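Local coordinates for protein putative transcriptional regulator, LysR family (Vibrio parahaemolyticus, PDB 3OXN) that probably acts as a LysR-family DNA-binding transcription factor, of which this chain is the effector-binding (substrate-binding) domain without the helix-turn-helix part, at residues Cys202-Pro206 and Ala207-Leu211. Numbering follows the deposited sequence.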
loop_
_atom_site.group_PDB
_atom_site.type_symbol
_atom_site.label_atom_id
_atom_site.label_comp_id
_atom_site.label_asym_id
_atom_site.label_seq_id
_atom_site.Cartn_x
_atom_site.Cartn_y
_atom_site.Cartn_z
ATOM N N CYS A 202 -5.896 17.932 18.579
ATOM C CA CYS A 202 -5.269 18.577 17.432
ATOM C C CYS A 202 -6.194 19.612 16.820
ATOM O O CYS A 202 -5.915 20.137 15.741
ATOM C CB CYS A 202 -4.892 17.559 16.353
ATOM S SG CYS A 202 -3.505 16.475 16.735
ATOM N N GLU A 203 -7.295 19.898 17.503
ATOM C CA GLU A 203 -8.320 20.772 16.950
ATOM C C GLU A 203 -7.842 22.209 16.843
ATOM O O GLU A 203 -8.088 22.893 15.843
ATOM C CB GLU A 203 -9.577 20.722 17.811
ATOM C CG GLU A 203 -10.625 21.699 17.381
ATOM C CD GLU A 203 -11.180 21.359 16.020
ATOM O OE1 GLU A 203 -11.977 20.402 15.934
ATOM O OE2 GLU A 203 -10.827 22.054 15.041
ATOM N N HIS A 204 -7.156 22.667 17.886
ATOM C CA HIS A 204 -6.741 24.060 17.969
ATOM C C HIS A 204 -5.235 24.240 17.870
ATOM O O HIS A 204 -4.686 25.242 18.330
ATOM C CB HIS A 204 -7.308 24.716 19.231
ATOM C CG HIS A 204 -8.742 25.119 19.091
ATOM N ND1 HIS A 204 -9.129 26.293 18.477
ATOM C CD2 HIS A 204 -9.884 24.486 19.445
ATOM C CE1 HIS A 204 -10.445 26.373 18.473
ATOM N NE2 HIS A 204 -10.929 25.287 19.051
ATOM N N SER A 205 -4.565 23.273 17.260
ATOM C CA SER A 205 -3.161 23.452 16.942
ATOM C C SER A 205 -3.016 24.234 15.637
ATOM O O SER A 205 -3.507 23.801 14.596
ATOM C CB SER A 205 -2.453 22.110 16.828
ATOM O OG SER A 205 -1.074 22.309 16.574
ATOM N N PRO A 206 -2.344 25.395 15.698
ATOM C CA PRO A 206 -2.028 26.237 14.532
ATOM C C PRO A 206 -1.483 25.429 13.349
ATOM O O PRO A 206 -1.827 25.732 12.200
ATOM C CB PRO A 206 -0.932 27.162 15.059
ATOM C CG PRO A 206 -1.164 27.227 16.541
ATOM C CD PRO A 206 -1.805 25.944 16.958
ATOM N N ALA A 207 -0.647 24.427 13.632
ATOM C CA ALA A 207 -0.043 23.592 12.590
ATOM C C ALA A 207 -1.019 22.551 12.031
ATOM O O ALA A 207 -1.054 22.304 10.825
ATOM C CB ALA A 207 1.211 22.905 13.124
ATOM N N GLN A 208 -1.806 21.946 12.916
ATOM C CA GLN A 208 -2.809 20.976 12.501
ATOM C C GLN A 208 -3.976 21.663 11.783
ATOM O O GLN A 208 -4.487 21.144 10.791
ATOM C CB GLN A 208 -3.309 20.143 13.690
ATOM C CG GLN A 208 -2.225 19.360 14.450
ATOM C CD GLN A 208 -1.463 18.342 13.587
ATOM O OE1 GLN A 208 -1.955 17.900 12.546
ATOM N NE2 GLN A 208 -0.258 17.968 14.027
ATOM N N GLU A 209 -4.403 22.826 12.268
ATOM C CA GLU A 209 -5.463 23.555 11.581
ATOM C C GLU A 209 -4.951 23.909 10.202
ATOM O O GLU A 209 -5.722 24.042 9.260
ATOM C CB GLU A 209 -5.864 24.826 12.325
ATOM C CG GLU A 209 -6.666 24.628 13.600
ATOM C CD GLU A 209 -6.742 25.910 14.441
ATOM O OE1 GLU A 209 -6.057 26.898 14.085
ATOM O OE2 GLU A 209 -7.484 25.932 15.455
ATOM N N TRP A 210 -3.639 24.057 10.077
ATOM C CA TRP A 210 -3.056 24.406 8.788
ATOM C C TRP A 210 -2.995 23.192 7.868
ATOM O O TRP A 210 -3.427 23.255 6.720
ATOM C CB TRP A 210 -1.661 25.033 8.953
ATOM C CG TRP A 210 -0.916 25.114 7.654
ATOM C CD1 TRP A 210 -1.009 26.095 6.728
ATOM C CD2 TRP A 210 0.002 24.149 7.124
ATOM N NE1 TRP A 210 -0.203 25.816 5.652
ATOM C CE2 TRP A 210 0.436 24.623 5.871
ATOM C CE3 TRP A 210 0.509 22.925 7.590
ATOM C CZ2 TRP A 210 1.346 23.934 5.074
ATOM C CZ3 TRP A 210 1.421 22.235 6.799
ATOM C CH2 TRP A 210 1.830 22.742 5.557
ATOM N N LEU A 211 -2.453 22.089 8.377
ATOM C CA LEU A 211 -2.366 20.841 7.613
ATOM C C LEU A 211 -3.721 20.470 7.031
ATOM O O LEU A 211 -3.838 20.200 5.838
ATOM C CB LEU A 211 -1.861 19.680 8.491
ATOM C CG LEU A 211 -1.188 18.456 7.842
ATOM C CD1 LEU A 211 -1.242 17.259 8.767
ATOM C CD2 LEU A 211 -1.807 18.090 6.516
HETATM O O HOH W 1 -7.729 28.318 17.434
#
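Glu-209 N donates to Ser-205 O over 2.7 Å in an almost straight bond (N-H...O 173°), the first i to i+4 link where the loop turns into a helix. The next such link, from Trp-210 N to Pro-206 O, is weak at 3.3 Å. A water joins the side chains of His-204 and Glu-209: it lies in the imidazole plane, 2.7 Å from His-204 ND1, and donates to Glu-209 OE2. Ring and carboxylate are turned 69° against each other. With CG beside its own backbone N (chi1 -73°) and the chain extended beyond it, Glu-209 reaches back along the loop to the water beside His-204. The aliphatic part of Gln-208 packs on Ser-205 and Cys-202, its CG resting 3.6 Å from Ser-205 CB and 3.7 Å from Cys-202 CB. Glu-203 OE1 forms a salt bridge with Arg-84, while Trp-210 NE1 bonds to Glu-44. This structural junction opens the last helix, 206-227, of the periplasmic-binding-protein-like LysR substrate-binding domain. It follows the loop from strand 194-199, with Ala-207, Gln-208 and Leu-211 packing on Phe-21 of strand 20-25, in the sheet that also holds 194-199.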